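Local coordinates for extracellular solute-binding protein family 1 (Alicyclobacillus acidocaldarius subsp. acidocaldarius, PDB 4OVJ), which probably captures an as yet unidentified solute outside the cell and hands it to an ABC transporter, as family 1 solute-binding proteins do, at residues L101-K105 with G127-I132. Numbering follows the deposited sequence.
Sequences LLNLK and GGLYGI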
ATOM      1  N   LEU A 101      -4.967 -17.667 -15.671  1.00  8.24           N
ATOM      2  CA  LEU A 101      -3.683 -16.991 -15.509  1.00  7.98           C
ATOM      3  C   LEU A 101      -2.511 -17.961 -15.584  1.00  7.65           C
ATOM      4  O   LEU A 101      -2.517 -19.029 -14.955  1.00  8.75           O
ATOM      5  CB  LEU A 101      -3.648 -16.236 -14.179  1.00  8.30           C
ATOM      6  CG  LEU A 101      -4.769 -15.221 -13.948  1.00  8.46           C
ATOM      7  CD1 LEU A 101      -4.583 -14.483 -12.627  1.00  8.96           C
ATOM      8  CD2 LEU A 101      -4.844 -14.233 -15.094  1.00  8.46           C
ATOM      9  N   LEU A 102      -1.492 -17.551 -16.335  1.00  7.80           N
ATOM     10  CA  LEU A 102      -0.271 -18.311 -16.488  1.00  8.88           C
ATOM     11  C   LEU A 102       0.506 -18.349 -15.182  1.00  8.57           C
ATOM     12  O   LEU A 102       0.675 -17.333 -14.513  1.00  9.17           O
ATOM     13  CB  LEU A 102       0.601 -17.690 -17.577  1.00  9.96           C
ATOM     14  CG  LEU A 102       1.806 -18.485 -18.046  1.00 11.69           C
ATOM     15  CD1 LEU A 102       1.363 -19.733 -18.779  1.00 14.33           C
ATOM     16  CD2 LEU A 102       2.642 -17.612 -18.958  1.00 12.82           C
ATOM     17  N   ASN A 103       0.980 -19.531 -14.820  1.00  9.24           N
ATOM     18  CA  ASN A 103       1.863 -19.674 -13.668  1.00  9.70           C
ATOM     19  C   ASN A 103       3.243 -19.146 -14.044  1.00  9.96           C
ATOM     20  O   ASN A 103       3.917 -19.692 -14.926  1.00 11.81           O
ATOM     21  CB  ASN A 103       1.937 -21.135 -13.206  1.00 11.29           C
ATOM     22  CG  ASN A 103       2.673 -21.307 -11.889  1.00 11.64           C
ATOM     23  OD1 ASN A 103       3.286 -20.385 -11.362  1.00 11.61           O
ATOM     24  ND2 ASN A 103       2.627 -22.511 -11.366  1.00 15.97           N
ATOM     25  N   LEU A 104       3.638 -18.065 -13.379  1.00  9.55           N
ATOM     26  CA  LEU A 104       4.878 -17.357 -13.651  1.00 10.50           C
ATOM     27  C   LEU A 104       6.042 -17.844 -12.807  1.00 10.79           C
ATOM     28  O   LEU A 104       7.167 -17.362 -12.971  1.00 13.00           O
ATOM     29  CB  LEU A 104       4.676 -15.841 -13.416  1.00 10.46           C
ATOM     30  CG  LEU A 104       3.466 -15.204 -14.109  1.00 12.24           C
ATOM     31  CD1 LEU A 104       3.339 -13.741 -13.719  1.00 14.99           C
ATOM     32  CD2 LEU A 104       3.531 -15.391 -15.615  1.00 13.22           C
ATOM     33  N   LYS A 105       5.794 -18.795 -11.910  1.00 11.58           N
ATOM     34  CA  LYS A 105       6.850 -19.293 -11.033  1.00 12.89           C
ATOM     35  C   LYS A 105       7.977 -19.860 -11.881  1.00 14.42           C
ATOM     36  O   LYS A 105       7.756 -20.695 -12.763  1.00 15.49           O
ATOM     37  CB  LYS A 105       6.322 -20.352 -10.059  1.00 15.21           C
ATOM     38  CG  LYS A 105       7.351 -20.854  -9.045  1.00 18.87           C
ATOM     39  CD  LYS A 105       6.769 -22.015  -8.242  1.00 22.55           C
ATOM     40  CE  LYS A 105       7.837 -22.807  -7.510  1.00 29.93           C
ATOM     41  NZ  LYS A 105       8.265 -22.110  -6.272  1.00 36.60           N
ATOM     42  N   GLY A 127       0.334 -22.188  -4.362  1.00 22.53           N
ATOM     43  CA  GLY A 127       1.656 -22.623  -4.812  1.00 21.92           C
ATOM     44  C   GLY A 127       2.123 -22.111  -6.166  1.00 16.58           C
ATOM     45  O   GLY A 127       3.280 -22.305  -6.533  1.00 16.52           O
ATOM     46  N   GLY A 128       1.235 -21.468  -6.916  1.00 13.92           N
ATOM     47  CA  GLY A 128       1.591 -20.898  -8.218  1.00 13.26           C
ATOM     48  C   GLY A 128       1.675 -19.392  -8.093  1.00 12.76           C
ATOM     49  O   GLY A 128       1.005 -18.801  -7.230  1.00 11.69           O
ATOM     50  N   LEU A 129       2.485 -18.774  -8.949  1.00 11.20           N
ATOM     51  CA  LEU A 129       2.624 -17.314  -8.974  1.00 10.11           C
ATOM     52  C   LEU A 129       1.842 -16.784 -10.170  1.00  9.29           C
ATOM     53  O   LEU A 129       2.219 -17.013 -11.307  1.00  9.84           O
ATOM     54  CB  LEU A 129       4.100 -16.930  -9.087  1.00 10.55           C
ATOM     55  CG  LEU A 129       4.427 -15.453  -9.287  1.00 11.76           C
ATOM     56  CD1 LEU A 129       3.977 -14.627  -8.097  1.00 13.10           C
ATOM     57  CD2 LEU A 129       5.917 -15.272  -9.562  1.00 13.06           C
ATOM     58  N   TYR A 130       0.758 -16.064  -9.916  1.00  8.37           N
ATOM     59  CA  TYR A 130      -0.154 -15.676 -10.997  1.00  8.76           C
ATOM     60  C   TYR A 130      -0.184 -14.195 -11.348  1.00  8.87           C
ATOM     61  O   TYR A 130      -0.856 -13.784 -12.291  1.00  9.79           O
ATOM     62  CB  TYR A 130      -1.550 -16.209 -10.684  1.00  9.00           C
ATOM     63  CG  TYR A 130      -1.540 -17.721 -10.672  1.00 10.35           C
ATOM     64  CD1 TYR A 130      -1.477 -18.439 -11.860  1.00 10.33           C
ATOM     65  CD2 TYR A 130      -1.566 -18.425  -9.477  1.00 12.47           C
ATOM     66  CE1 TYR A 130      -1.463 -19.816 -11.866  1.00 11.80           C
ATOM     67  CE2 TYR A 130      -1.547 -19.806  -9.468  1.00 14.19           C
ATOM     68  CZ  TYR A 130      -1.497 -20.499 -10.664  1.00 13.85           C
ATOM     69  OH  TYR A 130      -1.476 -21.867 -10.649  1.00 17.12           O
ATOM     70  N   GLY A 131       0.546 -13.402 -10.590  1.00  8.91           N
ATOM     71  CA  GLY A 131       0.694 -11.991 -10.884  1.00  8.66           C
ATOM     72  C   GLY A 131       1.928 -11.473 -10.187  1.00  8.30           C
ATOM     73  O   GLY A 131       2.299 -11.963  -9.132  1.00  9.61           O
ATOM     74  N   ILE A 132       2.558 -10.478 -10.787  1.00  8.39           N
ATOM     75  CA  ILE A 132       3.693  -9.814 -10.167  1.00  9.36           C
ATOM     76  C   ILE A 132       3.309  -8.360  -9.848  1.00  8.81           C
ATOM     77  O   ILE A 132       2.851  -7.624 -10.731  1.00  7.82           O
ATOM     78  CB  ILE A 132       4.936  -9.896 -11.051  1.00 11.52           C
ATOM     79  CG1 ILE A 132       5.271 -11.387 -11.307  1.00 14.83           C
ATOM     80  CG2 ILE A 132       6.096  -9.194 -10.361  1.00 10.98           C
ATOM     81  CD1 ILE A 132       6.397 -11.621 -12.272  1.00 17.81           C
TER
HETATM   82  O   HOH W   1      -0.054 -14.692 -14.787  1.00  7.88           O
HETATM   83  O   HOH W   2       3.784 -23.596  -8.960  1.00 25.84           O
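The side-chain oxygen of Asn103 is gripped by two backbone amides, one from each side of the contact. Within its own loop, Asn103 OD1 accepts from Lys105 N at 3.0 Å, which makes an Asx turn; across the contact it accepts from Leu129 N, also at 3.0 Å. The two donors approach opposite faces of the carboxamide plane, so neither uses an in-plane lone pair. Asn103 can reach both because its CG stands anti to the backbone N (chi1 -171°), carrying the amide over Gly128 CA. Its other end is held through water: ND2 donates to a water that in turn donates to Gly127 O, and the planar amide is thereby tied at both O and N.

The example illustrates how a periplasmic-binding-protein-like fold can fasten an irregular connection, here the one following helix 92-98, to the beta-hairpin formed by strand 124-125 and the start of strand 128-144. Leu104 N adds a direct backbone bond, nearly straight, to Leu129 O (2.7 Å, 172° at the hydrogen). Beside these hydrogen bonds Leu104 lays CB against Leu129 CD2 and sends CD1 to Ile132 CG1, 3.9 Å away, in a buried apolar patch that Ile300 of strand 293-300 extends. On the helix side, Ala96 touches the Tyr130 side chain. The Tyr130 ring lies beside the loop backbone, with Asn103 CA 3.8 Å from CE1, while Leu101 O meets the ring edge near its plane, 3.3 Å from CD1.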